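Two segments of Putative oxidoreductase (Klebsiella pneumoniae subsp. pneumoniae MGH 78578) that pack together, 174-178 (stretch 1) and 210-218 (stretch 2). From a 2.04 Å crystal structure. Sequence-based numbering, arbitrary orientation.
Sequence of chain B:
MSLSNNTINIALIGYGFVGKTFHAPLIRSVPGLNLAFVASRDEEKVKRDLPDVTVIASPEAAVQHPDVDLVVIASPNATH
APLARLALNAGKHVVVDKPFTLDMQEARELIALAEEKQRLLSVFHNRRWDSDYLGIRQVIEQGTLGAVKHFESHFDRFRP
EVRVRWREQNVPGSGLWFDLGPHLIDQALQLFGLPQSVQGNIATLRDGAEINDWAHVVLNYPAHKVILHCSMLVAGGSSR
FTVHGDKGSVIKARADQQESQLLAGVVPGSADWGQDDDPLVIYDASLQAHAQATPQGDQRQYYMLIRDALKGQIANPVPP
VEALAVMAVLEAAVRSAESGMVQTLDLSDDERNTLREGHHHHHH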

# COMPACT_ATOMS: atom_id res chain seq x y z
N SER B 174 16.77 14.22 -7.60
CA SER B 174 17.55 13.00 -7.40
C SER B 174 16.67 11.74 -7.34
O SER B 174 17.13 10.67 -6.92
N GLY B 175 15.42 11.87 -7.78
CA GLY B 175 14.51 10.74 -7.74
C GLY B 175 13.53 10.97 -6.60
O GLY B 175 13.89 11.55 -5.58
N LEU B 176 12.30 10.52 -6.78
CA LEU B 176 11.27 10.71 -5.77
C LEU B 176 11.64 10.08 -4.43
O LEU B 176 11.55 10.73 -3.39
N TRP B 177 12.05 8.81 -4.45
CA TRP B 177 12.41 8.10 -3.22
C TRP B 177 13.44 8.86 -2.40
O TRP B 177 13.23 9.12 -1.22
N PHE B 178 14.56 9.22 -3.03
CA PHE B 178 15.62 9.95 -2.33
C PHE B 178 15.21 11.32 -1.81
O PHE B 178 15.72 11.76 -0.78
N GLU B 210 12.22 10.30 -16.50
CA GLU B 210 13.53 9.68 -16.58
C GLU B 210 14.06 9.30 -15.20
O GLU B 210 15.15 8.73 -15.09
N ILE B 211 13.29 9.62 -14.17
CA ILE B 211 13.67 9.32 -12.79
C ILE B 211 12.47 8.66 -12.13
O ILE B 211 11.34 8.92 -12.52
N ASN B 212 12.71 7.81 -11.13
CA ASN B 212 11.60 7.14 -10.46
C ASN B 212 10.59 8.16 -9.96
O ASN B 212 10.95 9.19 -9.40
N ASP B 213 9.31 7.87 -10.19
CA ASP B 213 8.22 8.74 -9.75
C ASP B 213 7.15 7.94 -9.01
O ASP B 213 6.04 8.42 -8.79
N TRP B 214 7.50 6.72 -8.64
CA TRP B 214 6.59 5.84 -7.91
C TRP B 214 7.47 5.00 -7.00
O TRP B 214 8.36 4.29 -7.47
N ALA B 215 7.24 5.09 -5.70
CA ALA B 215 8.02 4.32 -4.75
C ALA B 215 7.09 3.74 -3.72
O ALA B 215 6.34 4.46 -3.06
N HIS B 216 7.14 2.43 -3.60
CA HIS B 216 6.30 1.72 -2.66
C HIS B 216 7.24 0.87 -1.82
O HIS B 216 7.77 -0.14 -2.28
N VAL B 217 7.42 1.29 -0.57
CA VAL B 217 8.33 0.63 0.35
C VAL B 217 7.66 0.12 1.62
O VAL B 217 6.89 0.84 2.25
N VAL B 218 7.98 -1.11 2.00
CA VAL B 218 7.41 -1.72 3.19
C VAL B 218 8.47 -2.03 4.23
O VAL B 218 9.47 -2.68 3.93

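The two segments run in roughly the same direction, 24° apart, so that the start of a helix in stretch 1 lies along a loop and the strand that follows it, burying 389 Å² in all. Ser174 turns its t side chain away from stretch 2 and contributes through its backbone: its carbonyl O accepts a hydrogen bond from water 1 (3.2 Å). The same water accepts from Phe178 N (2.9 Å) and Asn212 ND2 (2.9 Å), and so ties the first helical turn to the loop opposite.

Gly175, at the N-cap position, lets the loop come close. Its CA lies 3.4 Å from Ile211 CG2, on a side chain that points toward stretch 1 with chi1 off the wells at -19°, and 3.7 Å from Asn212 ND2. A CB here would clash with that ND2 and, at phi/psi of 105/147, would also be jammed against the carbonyl O of Ser174.

Beyond the glycine, Asn212 engages the free amides of the helix start. Leu176 N donates to Asn212 O (3.2 Å, 163°), while Trp177 N donates to Asn212 OD1 (3.1 Å, 165°). The CB of Asn212 points sideways, but its p rotamer brings the amide end nearer the helix, where it meets both Trp177 N and the water. Leu176 itself points toward stretch 2 in a t, p conformation, placing CD2 3.3 Å from Asp213 O; the Asp213 side chain points away and is hydrogen-bonded elsewhere in the structure.

Trp177 (chi1 t) leaves sideways and carries its indole along the strand. Ala215 and Val217, alternate residues that both point toward the helix, receive it: Trp177 CE3 lies 4.0 Å from Ala215 CB, and CG2 of the t rotamer of Val217 sits over one ring face, 3.6 Å from the centroid of the Trp177 six-membered ring, in a CH-pi contact.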

# COMPACT_ATOMS: atom_id res chain seq x y z
CB SER B 174 18.36 13.10 -6.11
OG SER B 174 19.05 11.90 -5.87
CB LEU B 176 9.94 10.13 -6.28
CG LEU B 176 8.67 10.42 -5.48
CD1 LEU B 176 8.37 11.91 -5.54
CD2 LEU B 176 7.52 9.63 -6.07
CB TRP B 177 12.93 6.69 -3.54
CG TRP B 177 13.26 5.86 -2.33
CD1 TRP B 177 14.43 5.16 -2.10
CD2 TRP B 177 12.43 5.63 -1.17
NE1 TRP B 177 14.37 4.52 -0.88
CE2 TRP B 177 13.16 4.79 -0.29
CE3 TRP B 177 11.15 6.05 -0.80
CZ2 TRP B 177 12.64 4.37 0.94
CZ3 TRP B 177 10.64 5.63 0.43
CH2 TRP B 177 11.39 4.80 1.28
CB PHE B 178 16.84 10.10 -3.24
CG PHE B 178 17.94 9.13 -2.92
CD1 PHE B 178 17.76 7.76 -3.09
CD2 PHE B 178 19.15 9.59 -2.42
CE1 PHE B 178 18.77 6.86 -2.77
CE2 PHE B 178 20.17 8.71 -2.09
CZ PHE B 178 19.98 7.34 -2.27
CB GLU B 210 14.51 10.61 -17.29
CG GLU B 210 14.08 10.97 -18.70
CD GLU B 210 15.24 11.40 -19.58
OE1 GLU B 210 16.21 10.61 -19.71
OE2 GLU B 210 15.18 12.52 -20.14
CB ILE B 211 13.99 10.60 -11.99
CG1 ILE B 211 14.28 11.76 -12.93
CG2 ILE B 211 15.17 10.34 -11.07
CD1 ILE B 211 14.46 13.10 -12.22
CB ASN B 212 12.11 6.24 -9.31
CG ASN B 212 12.56 7.01 -8.06
OD1 ASN B 212 11.74 7.51 -7.29
ND2 ASN B 212 13.87 7.10 -7.85
CB ASP B 213 7.58 9.45 -10.96
CG ASP B 213 7.20 8.49 -12.07
OD1 ASP B 213 6.96 7.30 -11.79
OD2 ASP B 213 7.14 8.93 -13.23
CB TRP B 214 5.83 4.94 -8.88
CG TRP B 214 4.73 4.11 -8.25
CD1 TRP B 214 3.40 4.43 -8.15
CD2 TRP B 214 4.86 2.78 -7.72
NE1 TRP B 214 2.70 3.38 -7.61
CE2 TRP B 214 3.57 2.36 -7.34
CE3 TRP B 214 5.94 1.91 -7.54
CZ2 TRP B 214 3.32 1.10 -6.79
CZ3 TRP B 214 5.70 0.65 -6.99
CH2 TRP B 214 4.40 0.26 -6.62
CB ALA B 215 9.06 5.21 -4.09
CB HIS B 216 5.32 0.85 -3.43
CG HIS B 216 4.20 0.35 -2.59
ND1 HIS B 216 4.12 -0.96 -2.17
CD2 HIS B 216 3.16 0.99 -2.02
CE1 HIS B 216 3.08 -1.10 -1.37
NE2 HIS B 216 2.47 0.07 -1.27
CB VAL B 217 9.47 1.58 0.75
CG1 VAL B 217 10.39 0.93 1.77
CG2 VAL B 217 10.23 2.01 -0.50
CB VAL B 218 6.67 -3.04 2.85
CG1 VAL B 218 6.09 -3.64 4.12
CG2 VAL B 218 5.56 -2.78 1.84
O HOH W 1 15.35 8.36 -5.70